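Local atomic coordinates of SusD superfamily protein (Bacteroides vulgatus, PDB entry 3MYV), a protein that probably binds polysaccharide at the bacterial outer membrane, as other members of the SusD family do in glycan uptake. Residues Arg78-Leu83 / Pro143-Leu148; Trp87-Ala92 / Gly111-Val116; Ala115-Cys120 / Tyr164-Glu169; Ala191-Leu196 / Ala213-Lys218. All coordinates share one frame; numbering follows the deposited sequence.

Contact 1. Residues Arg78-Leu83 / Pro143-Leu148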
loop_
_atom_site.group_PDB
_atom_site.type_symbol
_atom_site.label_atom_id
_atom_site.label_comp_id
_atom_site.label_asym_id
_atom_site.label_seq_id
_atom_site.Cartn_x
_atom_site.Cartn_y
_atom_site.Cartn_z
ATOM N N ARG A 78 4.906 -14.456 2.551
ATOM C CA ARG A 78 5.714 -13.534 3.338
ATOM C C ARG A 78 4.894 -12.836 4.440
ATOM O O ARG A 78 5.326 -12.829 5.587
ATOM C CB ARG A 78 6.490 -12.544 2.444
ATOM C CG ARG A 78 7.416 -11.596 3.203
ATOM C CD ARG A 78 8.337 -12.292 4.145
ATOM N NE ARG A 78 9.116 -13.265 3.416
ATOM C CZ ARG A 78 10.264 -13.027 2.776
ATOM N NH1 ARG A 78 10.875 -11.846 2.811
ATOM N NH2 ARG A 78 10.848 -14.026 2.139
ATOM N N PRO A 79 3.681 -12.314 4.129
ATOM C CA PRO A 79 2.923 -11.745 5.247
ATOM C C PRO A 79 2.568 -12.801 6.312
ATOM O O PRO A 79 2.540 -12.496 7.487
ATOM C CB PRO A 79 1.646 -11.222 4.576
ATOM C CG PRO A 79 2.134 -10.813 3.236
ATOM C CD PRO A 79 3.123 -11.885 2.837
ATOM N N PHE A 80 2.322 -14.043 5.906
ATOM C CA PHE A 80 2.011 -15.075 6.902
ATOM C C PHE A 80 3.211 -15.403 7.756
ATOM O O PHE A 80 3.051 -15.637 8.943
ATOM C CB PHE A 80 1.446 -16.355 6.287
ATOM C CG PHE A 80 -0.026 -16.308 6.122
ATOM C CD1 PHE A 80 -0.852 -16.113 7.215
ATOM C CD2 PHE A 80 -0.595 -16.383 4.868
ATOM C CE1 PHE A 80 -2.233 -16.068 7.065
ATOM C CE2 PHE A 80 -1.966 -16.335 4.723
ATOM C CZ PHE A 80 -2.780 -16.184 5.804
ATOM N N TYR A 81 4.397 -15.433 7.142
ATOM C CA TYR A 81 5.620 -15.692 7.860
ATOM C C TYR A 81 5.860 -14.590 8.895
ATOM O O TYR A 81 6.195 -14.865 10.040
ATOM C CB TYR A 81 6.820 -15.822 6.886
ATOM C CG TYR A 81 8.082 -16.304 7.579
ATOM C CD1 TYR A 81 8.942 -15.405 8.218
ATOM C CD2 TYR A 81 8.393 -17.657 7.634
ATOM C CE1 TYR A 81 10.066 -15.832 8.867
ATOM C CE2 TYR A 81 9.538 -18.098 8.297
ATOM C CZ TYR A 81 10.359 -17.174 8.909
ATOM O OH TYR A 81 11.480 -17.585 9.562
ATOM N N ILE A 82 5.667 -13.349 8.488
ATOM C CA ILE A 82 5.842 -12.226 9.386
ATOM C C ILE A 82 4.850 -12.288 10.550
ATOM O O ILE A 82 5.223 -12.043 11.707
ATOM C CB ILE A 82 5.755 -10.884 8.628
ATOM C CG1 ILE A 82 6.911 -10.729 7.626
ATOM C CG2 ILE A 82 5.781 -9.690 9.613
ATOM C CD1 ILE A 82 6.670 -9.629 6.551
ATOM N N LEU A 83 3.598 -12.627 10.255
ATOM C CA LEU A 83 2.578 -12.775 11.295
ATOM C C LEU A 83 2.970 -13.816 12.353
ATOM O O LEU A 83 2.789 -13.605 13.529
ATOM C CB LEU A 83 1.241 -13.168 10.654
ATOM C CG LEU A 83 0.437 -12.004 10.047
ATOM C CD1 LEU A 83 -0.614 -12.484 9.034
ATOM C CD2 LEU A 83 -0.250 -11.158 11.148
ATOM N N PRO A 143 -6.860 -16.940 5.949
ATOM C CA PRO A 143 -6.831 -17.353 7.351
ATOM C C PRO A 143 -6.398 -16.173 8.227
ATOM O O PRO A 143 -5.565 -15.349 7.806
ATOM C CB PRO A 143 -5.781 -18.479 7.362
ATOM C CG PRO A 143 -5.813 -19.017 6.019
ATOM C CD PRO A 143 -6.065 -17.840 5.102
ATOM N N LEU A 144 -6.994 -16.073 9.409
ATOM C CA LEU A 144 -6.850 -14.901 10.263
ATOM C C LEU A 144 -5.911 -15.210 11.417
ATOM O O LEU A 144 -6.256 -16.014 12.302
ATOM C CB LEU A 144 -8.246 -14.515 10.786
ATOM C CG LEU A 144 -8.327 -13.329 11.758
ATOM C CD1 LEU A 144 -7.674 -12.114 11.160
ATOM C CD2 LEU A 144 -9.795 -13.036 12.170
ATOM N N ILE A 145 -4.729 -14.599 11.434
ATOM C CA ILE A 145 -3.747 -14.848 12.507
ATOM C C ILE A 145 -3.969 -13.840 13.625
ATOM O O ILE A 145 -3.237 -12.836 13.775
ATOM C CB ILE A 145 -2.282 -14.809 11.982
ATOM C CG1 ILE A 145 -2.157 -15.597 10.660
ATOM C CG2 ILE A 145 -1.304 -15.362 13.005
ATOM C CD1 ILE A 145 -2.668 -17.064 10.714
ATOM N N ASP A 146 -5.014 -14.117 14.393
ATOM C CA ASP A 146 -5.450 -13.280 15.488
ATOM C C ASP A 146 -5.080 -13.906 16.819
ATOM O O ASP A 146 -5.634 -13.537 17.846
ATOM C CB ASP A 146 -6.957 -12.989 15.403
ATOM C CG ASP A 146 -7.826 -14.241 15.550
ATOM O OD1 ASP A 146 -7.268 -15.345 15.561
ATOM O OD2 ASP A 146 -9.076 -14.116 15.644
ATOM N N HIS A 147 -4.127 -14.832 16.789
ATOM C CA HIS A 147 -3.642 -15.529 17.978
ATOM C C HIS A 147 -2.350 -16.261 17.656
ATOM O O HIS A 147 -1.955 -16.384 16.483
ATOM C CB HIS A 147 -4.657 -16.578 18.436
ATOM C CG HIS A 147 -4.918 -17.631 17.407
ATOM N ND1 HIS A 147 -5.716 -17.406 16.307
ATOM C CD2 HIS A 147 -4.474 -18.905 17.300
ATOM C CE1 HIS A 147 -5.763 -18.504 15.573
ATOM N NE2 HIS A 147 -5.012 -19.428 16.153
ATOM N N LEU A 148 -1.742 -16.796 18.702
ATOM C CA LEU A 148 -0.595 -17.654 18.609
ATOM C C LEU A 148 -1.041 -19.032 18.130
ATOM O O LEU A 148 -1.772 -19.761 18.853
ATOM C CB LEU A 148 0.071 -17.794 19.987
ATOM C CG LEU A 148 1.357 -18.620 20.002
ATOM C CD1 LEU A 148 2.473 -17.860 19.350
ATOM C CD2 LEU A 148 1.750 -19.036 21.422
#
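Ile145 carries its CG1 branch opposite its own carbonyl carbon (chi1 -45°), which brings CG1 against the ring of Phe80, while CG2, anti to the backbone N, lies 4.1 Å from Leu83 CB. With chi1 at -87°, the far end of the Phe80 ring comes up to the loop, its CE1 3.6 Å from Ile145 CG1. The approach is edge-on: CG1 lies near the ring plane, and so does Pro143 O, 3.5 Å from Phe80 CE1. Farther round the rim, CZ of Phe80 meets CD of the Pro143 ring at 3.7 Å, the two side chains standing almost perpendicular. Leu83, one turn on, adds CD1 at 3.8 Å from Ile145 CG1. Ile145 is the centre of an inverse gamma turn, which presents its side chain to these two residues of one helical face. Were Phe80 an alanine, a gap would probably open beside Pro143 and Ile145, and Ile145 CG1 would lose its aromatic neighbour. Gln121 holds the loop by hydrogen bonds to Pro143 O and Ile145 N. The loop leaves strand 140-143 and lies against helix 77-94, with Leu124 of helix 103-128 touching both Phe80 and Leu83.

Contact 2. Residues Trp87-Ala92 / Gly111-Val116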
loop_
_atom_site.group_PDB
_atom_site.type_symbol
_atom_site.label_atom_id
_atom_site.label_comp_id
_atom_site.label_asym_id
_atom_site.label_seq_id
_atom_site.Cartn_x
_atom_site.Cartn_y
_atom_site.Cartn_z
ATOM N N TRP A 87 3.697 -12.791 16.252
ATOM C CA TRP A 87 2.990 -13.400 17.387
ATOM C C TRP A 87 3.953 -14.078 18.364
ATOM O O TRP A 87 3.674 -14.114 19.556
ATOM C CB TRP A 87 1.885 -14.361 16.917
ATOM C CG TRP A 87 0.613 -13.628 16.666
ATOM C CD1 TRP A 87 0.120 -13.228 15.458
ATOM C CD2 TRP A 87 -0.336 -13.188 17.651
ATOM N NE1 TRP A 87 -1.075 -12.570 15.630
ATOM C CE2 TRP A 87 -1.368 -12.519 16.965
ATOM C CE3 TRP A 87 -0.402 -13.280 19.047
ATOM C CZ2 TRP A 87 -2.477 -11.972 17.626
ATOM C CZ3 TRP A 87 -1.492 -12.723 19.701
ATOM C CH2 TRP A 87 -2.527 -12.097 18.987
ATOM N N ASN A 88 5.083 -14.593 17.876
ATOM C CA ASN A 88 6.118 -15.133 18.783
ATOM C C ASN A 88 6.661 -14.034 19.701
ATOM O O ASN A 88 6.896 -14.274 20.897
ATOM C CB ASN A 88 7.243 -15.830 18.005
ATOM C CG ASN A 88 6.789 -17.164 17.411
ATOM O OD1 ASN A 88 5.827 -17.766 17.891
ATOM N ND2 ASN A 88 7.488 -17.635 16.386
ATOM N N ILE A 89 6.778 -12.823 19.161
ATOM C CA ILE A 89 7.231 -11.663 19.950
ATOM C C ILE A 89 6.195 -11.328 21.011
ATOM O O ILE A 89 6.534 -11.201 22.192
ATOM C CB ILE A 89 7.521 -10.442 19.051
ATOM C CG1 ILE A 89 8.757 -10.701 18.183
ATOM C CG2 ILE A 89 7.673 -9.164 19.871
ATOM C CD1 ILE A 89 8.957 -9.679 17.046
ATOM N N LEU A 90 4.929 -11.198 20.604
ATOM C CA LEU A 90 3.872 -10.835 21.547
ATOM C C LEU A 90 3.783 -11.876 22.662
ATOM O O LEU A 90 3.645 -11.520 23.833
ATOM C CB LEU A 90 2.504 -10.716 20.858
ATOM C CG LEU A 90 2.288 -9.571 19.858
ATOM C CD1 LEU A 90 0.804 -9.491 19.427
ATOM C CD2 LEU A 90 2.763 -8.238 20.449
ATOM N N ASN A 91 3.882 -13.153 22.295
ATOM C CA ASN A 91 3.763 -14.232 23.277
ATOM C C ASN A 91 4.895 -14.177 24.297
ATOM O O ASN A 91 4.652 -14.322 25.500
ATOM C CB ASN A 91 3.713 -15.602 22.610
ATOM C CG ASN A 91 3.316 -16.689 23.580
ATOM O OD1 ASN A 91 4.111 -17.567 23.895
ATOM N ND2 ASN A 91 2.091 -16.612 24.084
ATOM N N ALA A 92 6.124 -13.964 23.833
ATOM C CA ALA A 92 7.261 -13.810 24.751
ATOM C C ALA A 92 6.973 -12.688 25.758
ATOM O O ALA A 92 7.141 -12.869 26.969
ATOM C CB ALA A 92 8.531 -13.531 23.994
ATOM N N GLY A 111 3.248 -2.410 20.918
ATOM C CA GLY A 111 2.333 -1.698 20.019
ATOM C C GLY A 111 2.764 -1.761 18.568
ATOM O O GLY A 111 1.941 -1.963 17.644
ATOM N N GLU A 112 4.065 -1.600 18.359
ATOM C CA GLU A 112 4.617 -1.580 17.012
ATOM C C GLU A 112 4.461 -2.956 16.373
ATOM O O GLU A 112 4.101 -3.059 15.215
ATOM C CB GLU A 112 6.092 -1.152 17.036
ATOM C CG GLU A 112 6.702 -1.035 15.655
ATOM C CD GLU A 112 8.181 -0.666 15.641
ATOM O OE1 GLU A 112 8.774 -0.434 16.724
ATOM O OE2 GLU A 112 8.756 -0.617 14.521
ATOM N N THR A 113 4.727 -4.005 17.150
ATOM C CA THR A 113 4.511 -5.385 16.698
ATOM C C THR A 113 3.049 -5.625 16.299
ATOM O O THR A 113 2.760 -6.254 15.284
ATOM C CB THR A 113 4.937 -6.388 17.786
ATOM O OG1 THR A 113 6.319 -6.168 18.126
ATOM C CG2 THR A 113 4.722 -7.850 17.318
HETATM N N MSE A 114 2.116 -5.099 17.082
HETATM C CA MSE A 114 0.711 -5.194 16.740
HETATM C C MSE A 114 0.411 -4.431 15.456
HETATM O O MSE A 114 -0.442 -4.866 14.686
HETATM C CB MSE A 114 -0.179 -4.706 17.888
HETATM C CG MSE A 114 -0.076 -5.550 19.156
HETATM SE SE MSE A 114 -0.922 -4.703 20.693
HETATM C CE MSE A 114 -2.733 -4.851 20.145
ATOM N N ALA A 115 1.064 -3.288 15.235
ATOM C CA ALA A 115 0.867 -2.517 13.983
ATOM C C ALA A 115 1.329 -3.348 12.762
ATOM O O ALA A 115 0.653 -3.383 11.735
ATOM C CB ALA A 115 1.633 -1.166 14.062
ATOM N N VAL A 116 2.486 -3.999 12.885
ATOM C CA VAL A 116 2.983 -4.932 11.854
ATOM C C VAL A 116 1.960 -6.044 11.557
ATOM O O VAL A 116 1.613 -6.307 10.402
ATOM C CB VAL A 116 4.385 -5.489 12.207
ATOM C CG1 VAL A 116 4.826 -6.540 11.167
ATOM C CG2 VAL A 116 5.444 -4.328 12.288
#
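Leu90 meets Thr113 where helices 77-94 and 103-128 run antiparallel, the axes of the two short segments inclined at 152° and 9.8 Å apart at their closest. From its CB, which heads for the facing helix, the chain continues to CG opposite the carbonyl carbon (chi1 -68°), and CG of Leu90 lies 3.9 Å from CG2 of Thr113. There it forks. CD2 of Leu90 goes on alongside Thr113, 3.7 Å from its CG2, the two chains pointing contrary ways. CD1 turns to Met114, modelled as selenomethionine, and this Leu90 atom reaches Met114 CG at 4.0 Å, roughly perpendicular to that chain; on its other flank CD1 sits over a face of the Trp87 indole, nearer the ring's border than its centre. Ile89 completes the interface by setting CG2 3.7 Å from OG1 of Thr113. Successive helices joined in this way are what a TPR-like helical region is built from, consistent with the clan to which this part of the sequence belongs. The hydroxyl of Thr113 is hydrogen-bonded back to the carbonyl O of Leu109 in its own helix, so its polar need is met locally. What it offers to helix 77-94 is chiefly methyl surface, and the cohesion between the segments therefore rests on dispersion and shape rather than on directional bonds.

Contact 3. Residues Ala115-Cys120 / Tyr164-Glu169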
loop_
_atom_site.group_PDB
_atom_site.type_symbol
_atom_site.label_atom_id
_atom_site.label_comp_id
_atom_site.label_asym_id
_atom_site.label_seq_id
_atom_site.Cartn_x
_atom_site.Cartn_y
_atom_site.Cartn_z
ATOM N N ALA A 115 1.064 -3.288 15.235
ATOM C CA ALA A 115 0.867 -2.517 13.983
ATOM C C ALA A 115 1.329 -3.348 12.762
ATOM O O ALA A 115 0.653 -3.383 11.735
ATOM C CB ALA A 115 1.633 -1.166 14.062
ATOM N N VAL A 116 2.486 -3.999 12.885
ATOM C CA VAL A 116 2.983 -4.932 11.854
ATOM C C VAL A 116 1.960 -6.044 11.557
ATOM O O VAL A 116 1.613 -6.307 10.402
ATOM C CB VAL A 116 4.385 -5.489 12.207
ATOM C CG1 VAL A 116 4.826 -6.540 11.167
ATOM C CG2 VAL A 116 5.444 -4.328 12.288
ATOM N N ILE A 117 1.409 -6.638 12.604
ATOM C CA ILE A 117 0.396 -7.685 12.452
ATOM C C ILE A 117 -0.827 -7.174 11.702
ATOM O O ILE A 117 -1.321 -7.806 10.776
ATOM C CB ILE A 117 0.010 -8.259 13.851
ATOM C CG1 ILE A 117 1.167 -9.120 14.376
ATOM C CG2 ILE A 117 -1.346 -9.006 13.799
ATOM C CD1 ILE A 117 1.102 -9.455 15.914
ATOM N N ALA A 118 -1.281 -5.983 12.072
ATOM C CA ALA A 118 -2.422 -5.375 11.423
ATOM C C ALA A 118 -2.146 -5.105 9.928
ATOM O O ALA A 118 -2.970 -5.398 9.101
ATOM C CB ALA A 118 -2.821 -4.057 12.164
ATOM N N LEU A 119 -0.975 -4.573 9.589
ATOM C CA LEU A 119 -0.638 -4.335 8.186
ATOM C C LEU A 119 -0.610 -5.628 7.353
ATOM O O LEU A 119 -1.231 -5.707 6.277
ATOM C CB LEU A 119 0.714 -3.620 8.098
ATOM C CG LEU A 119 1.212 -3.275 6.700
ATOM C CD1 LEU A 119 0.139 -2.481 5.940
ATOM C CD2 LEU A 119 2.515 -2.476 6.806
ATOM N N CYS A 120 0.055 -6.653 7.884
ATOM C CA CYS A 120 0.155 -7.934 7.205
ATOM C C CYS A 120 -1.231 -8.527 6.984
ATOM O O CYS A 120 -1.586 -8.947 5.871
ATOM C CB CYS A 120 0.983 -8.906 8.029
ATOM S SG CYS A 120 2.750 -8.518 8.016
ATOM N N TYR A 164 -11.252 -7.532 9.332
ATOM C CA TYR A 164 -11.355 -6.099 9.674
ATOM C C TYR A 164 -11.621 -5.833 11.152
ATOM O O TYR A 164 -10.997 -4.933 11.757
ATOM C CB TYR A 164 -12.412 -5.390 8.800
ATOM C CG TYR A 164 -11.874 -4.884 7.465
ATOM C CD1 TYR A 164 -11.298 -3.612 7.347
ATOM C CD2 TYR A 164 -11.952 -5.677 6.315
ATOM C CE1 TYR A 164 -10.801 -3.161 6.136
ATOM C CE2 TYR A 164 -11.478 -5.223 5.096
ATOM C CZ TYR A 164 -10.907 -3.964 5.014
ATOM O OH TYR A 164 -10.472 -3.523 3.788
ATOM N N ASP A 165 -12.544 -6.589 11.750
ATOM C CA ASP A 165 -12.824 -6.433 13.178
ATOM C C ASP A 165 -11.528 -6.547 13.996
ATOM O O ASP A 165 -11.221 -5.692 14.838
ATOM C CB ASP A 165 -13.856 -7.457 13.662
ATOM C CG ASP A 165 -15.262 -7.195 13.121
ATOM O OD1 ASP A 165 -15.503 -6.175 12.442
ATOM O OD2 ASP A 165 -16.142 -8.029 13.381
ATOM N N PHE A 166 -10.741 -7.574 13.694
ATOM C CA PHE A 166 -9.474 -7.801 14.360
ATOM C C PHE A 166 -8.414 -6.735 14.051
ATOM O O PHE A 166 -7.726 -6.250 14.958
ATOM C CB PHE A 166 -8.901 -9.178 13.974
ATOM C CG PHE A 166 -7.465 -9.359 14.369
ATOM C CD1 PHE A 166 -7.128 -9.556 15.699
ATOM C CD2 PHE A 166 -6.467 -9.348 13.422
ATOM C CE1 PHE A 166 -5.809 -9.692 16.089
ATOM C CE2 PHE A 166 -5.132 -9.517 13.797
ATOM C CZ PHE A 166 -4.809 -9.691 15.125
ATOM N N ILE A 167 -8.252 -6.418 12.776
ATOM C CA ILE A 167 -7.282 -5.425 12.331
ATOM C C ILE A 167 -7.520 -4.066 13.006
ATOM O O ILE A 167 -6.586 -3.426 13.509
ATOM C CB ILE A 167 -7.319 -5.289 10.773
ATOM C CG1 ILE A 167 -6.721 -6.532 10.114
ATOM C CG2 ILE A 167 -6.575 -4.053 10.310
ATOM C CD1 ILE A 167 -7.280 -6.804 8.661
ATOM N N ILE A 168 -8.771 -3.625 13.036
ATOM C CA ILE A 168 -9.076 -2.297 13.585
ATOM C C ILE A 168 -8.840 -2.237 15.106
ATOM O O ILE A 168 -8.192 -1.307 15.616
ATOM C CB ILE A 168 -10.496 -1.843 13.186
ATOM C CG1 ILE A 168 -10.516 -1.505 11.670
ATOM C CG2 ILE A 168 -10.925 -0.626 14.039
ATOM C CD1 ILE A 168 -11.910 -1.557 11.014
ATOM N N GLU A 169 -9.313 -3.251 15.821
ATOM C CA GLU A 169 -9.135 -3.347 17.278
ATOM C C GLU A 169 -7.658 -3.395 17.634
ATOM O O GLU A 169 -7.218 -2.775 18.602
ATOM C CB GLU A 169 -9.805 -4.596 17.841
ATOM C CG GLU A 169 -11.230 -4.418 18.267
ATOM C CD GLU A 169 -11.844 -5.702 18.856
ATOM O OE1 GLU A 169 -11.112 -6.502 19.506
ATOM O OE2 GLU A 169 -13.063 -5.902 18.647
#
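Helices 103-128 and 160-177 come very near each other where the CA atoms of Ala118 and Ile167 are 4.9 Å apart, and the small Ala118 is consistent with so close an approach. Ala118 CB lies 4.0 Å from Ile167 O and 4.2 Å from Ile167 CG2, so the methyl meets both backbone and side chain of its partner. Ile167 answers across the gap at the carbonyl of Ala118: CG1 and CG2 of Ile167 both come to Ala118 O from one side, each at 4.0 Å, which is van der Waals range. Within the TPR-like helical part of this SusD-family protein, helix 160-177 packs on both 103-128 and 189-202, Ile167 touching Ile199 of the latter. Phe166 meets helix 103-128 one residue earlier, at Ile117. It swings its ring opposite the backbone N (chi1 167°), and the far end of that ring does the touching. The atom it reaches is Ile117 CG2, placed at the ring edge and near its plane, 3.8 Å from Phe166 CZ and as far from CE2. The methyl therefore meets the rim between two ring carbons and not the aromatic face, the side chains standing square to one another. Beyond this methyl, Ile117 packs on Leu83, Ala86 and Leu90 of helix 77-94, while the Phe166 ring is bordered by Leu144 and Asp146 of the loop after strand 140-143.

Contact 4. Residues Ala191-Leu196 / Ala213-Lys218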
loop_
_atom_site.group_PDB
_atom_site.type_symbol
_atom_site.label_atom_id
_atom_site.label_comp_id
_atom_site.label_asym_id
_atom_site.label_seq_id
_atom_site.Cartn_x
_atom_site.Cartn_y
_atom_site.Cartn_z
ATOM N N ALA A 191 2.570 6.828 11.842
ATOM C CA ALA A 191 2.383 5.827 10.808
ATOM C C ALA A 191 1.192 4.959 11.111
ATOM O O ALA A 191 0.332 4.685 10.238
ATOM C CB ALA A 191 3.672 4.933 10.682
ATOM N N ALA A 192 1.153 4.463 12.339
ATOM C CA ALA A 192 0.051 3.588 12.753
ATOM C C ALA A 192 -1.321 4.258 12.654
ATOM O O ALA A 192 -2.297 3.605 12.262
ATOM C CB ALA A 192 0.278 3.062 14.210
ATOM N N ARG A 193 -1.407 5.538 13.030
ATOM C CA ARG A 193 -2.657 6.293 12.872
ATOM C C ARG A 193 -2.980 6.524 11.389
ATOM O O ARG A 193 -4.132 6.438 10.994
ATOM C CB ARG A 193 -2.594 7.644 13.617
ATOM C CG ARG A 193 -2.414 7.495 15.147
ATOM C CD ARG A 193 -2.049 8.828 15.777
ATOM N NE ARG A 193 -3.166 9.763 15.751
ATOM C CZ ARG A 193 -3.052 11.078 15.859
ATOM N NH1 ARG A 193 -1.848 11.670 15.914
ATOM N NH2 ARG A 193 -4.145 11.813 15.889
ATOM N N ALA A 194 -1.965 6.784 10.563
ATOM C CA ALA A 194 -2.204 6.957 9.134
ATOM C C ALA A 194 -2.791 5.657 8.547
ATOM O O ALA A 194 -3.758 5.688 7.776
ATOM C CB ALA A 194 -0.904 7.389 8.402
ATOM N N LEU A 195 -2.212 4.512 8.927
ATOM C CA LEU A 195 -2.674 3.220 8.431
ATOM C C LEU A 195 -4.129 2.953 8.888
ATOM O O LEU A 195 -4.969 2.494 8.100
ATOM C CB LEU A 195 -1.728 2.096 8.904
ATOM C CG LEU A 195 -2.065 0.660 8.518
ATOM C CD1 LEU A 195 -2.223 0.486 7.020
ATOM C CD2 LEU A 195 -1.029 -0.341 9.070
ATOM N N LEU A 196 -4.401 3.248 10.153
ATOM C CA LEU A 196 -5.748 3.092 10.736
ATOM C C LEU A 196 -6.784 3.954 10.004
ATOM O O LEU A 196 -7.919 3.516 9.794
ATOM C CB LEU A 196 -5.721 3.442 12.229
ATOM C CG LEU A 196 -7.027 3.258 13.016
ATOM C CD1 LEU A 196 -7.551 1.834 12.823
ATOM C CD2 LEU A 196 -6.886 3.596 14.498
ATOM N N ALA A 213 -8.141 11.217 10.243
ATOM C CA ALA A 213 -7.263 11.830 9.217
ATOM C C ALA A 213 -7.114 13.317 9.512
ATOM O O ALA A 213 -6.021 13.870 9.461
ATOM C CB ALA A 213 -7.823 11.625 7.786
ATOM N N ASP A 214 -8.226 13.947 9.862
ATOM C CA ASP A 214 -8.236 15.370 10.234
ATOM C C ASP A 214 -7.323 15.642 11.434
ATOM O O ASP A 214 -6.539 16.599 11.423
ATOM C CB ASP A 214 -9.685 15.791 10.532
ATOM C CG ASP A 214 -9.795 17.246 10.999
ATOM O OD1 ASP A 214 -9.517 18.173 10.214
ATOM O OD2 ASP A 214 -10.149 17.422 12.165
ATOM N N GLN A 215 -7.417 14.816 12.485
ATOM C CA GLN A 215 -6.649 15.092 13.696
ATOM C C GLN A 215 -5.177 14.829 13.459
ATOM O O GLN A 215 -4.321 15.521 14.023
ATOM C CB GLN A 215 -7.135 14.251 14.886
ATOM C CG GLN A 215 -6.516 14.702 16.220
ATOM C CD GLN A 215 -6.861 16.145 16.556
ATOM O OE1 GLN A 215 -8.037 16.504 16.649
ATOM N NE2 GLN A 215 -5.846 16.977 16.730
ATOM N N LEU A 216 -4.881 13.815 12.640
ATOM C CA LEU A 216 -3.503 13.451 12.313
ATOM C C LEU A 216 -2.836 14.587 11.541
ATOM O O LEU A 216 -1.661 14.922 11.787
ATOM C CB LEU A 216 -3.495 12.128 11.494
ATOM C CG LEU A 216 -2.149 11.538 11.067
ATOM C CD1 LEU A 216 -1.265 11.317 12.266
ATOM C CD2 LEU A 216 -2.341 10.197 10.291
ATOM N N ILE A 217 -3.564 15.181 10.598
ATOM C CA ILE A 217 -3.046 16.330 9.846
ATOM C C ILE A 217 -2.802 17.506 10.784
ATOM O O ILE A 217 -1.754 18.170 10.711
ATOM C CB ILE A 217 -4.003 16.750 8.718
ATOM C CG1 ILE A 217 -4.049 15.675 7.615
ATOM C CG2 ILE A 217 -3.598 18.056 8.104
ATOM C CD1 ILE A 217 -5.275 15.806 6.733
ATOM N N LYS A 218 -3.757 17.743 11.691
ATOM C CA LYS A 218 -3.613 18.825 12.650
ATOM C C LYS A 218 -2.400 18.604 13.553
ATOM O O LYS A 218 -1.623 19.550 13.792
ATOM C CB LYS A 218 -4.875 18.997 13.471
ATOM C CG LYS A 218 -6.033 19.592 12.686
ATOM C CD LYS A 218 -7.314 19.486 13.450
ATOM C CE LYS A 218 -8.406 20.335 12.848
ATOM N NZ LYS A 218 -9.718 19.876 13.443
#
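Arg193 and Leu216 lie flank to flank, each running toward the other's helix, in an antiparallel pair, 189-202 with 206-223, of the kind found in TPR-like folds; the axes of the short segments make 153°. The guanidinium is met from two sides. Over one face, off-centre, comes CD1 of Leu216, 3.7 Å from Arg193 NH1. At the edge lies Gln215, its CG 3.8 Å from Arg193 NH2, and its amide plane is turned only 9° from that of the guanidinium. Both groups look to one carboxylate: Asp219 takes a salt bridge from Arg193 NH1 through OD2 and a hydrogen bond from Gln215 NE2 through OD1, which probably limits the rotation of both. A methionine at Arg193 would probably leave Asp219 without its buried charge partner and deprive Leu216 CD1 of the flat surface it lies on. Leu216 holds CG anti to its N (chi1 -179°), which sends one methyl to Arg193 and the other to Ala194, CD2 of Leu216 lying 3.4 Å from Ala194 CA. On the far flank of helix 206-223, Asp214 gives one oxygen to Tyr359 OH, and Lys218 NZ sits 2.8 Å from the other, Asp214 OD2, at its syn lone pair.

Contacts 1, 2 and 3 form one cluster, with centres 10 to 11 Å apart, and helices 77-94 and 103-128 run through it. The indole of Trp87 ties contact 2 to contact 1, its NE1 lying 2.9 Å from Ile145 O in a probable hydrogen bond. Leu90 CD1, 3.5 Å from Ile117 CD1, joins contact 2 to contact 3. Contact 4 stands farther along the helical array, its centre about 15 Å from that of contact 3, yet Leu119 CB reaches Leu195 CD2 at 3.8 Å. The sodium ion is bound by Asn254, Ser255, Asp258, Pro260 and Leu325, none of which belongs to these segments. A 1,2-ethanediol, probably from the crystallisation liquor, lies about 4 Å from the Phe80 side chain of contact 1.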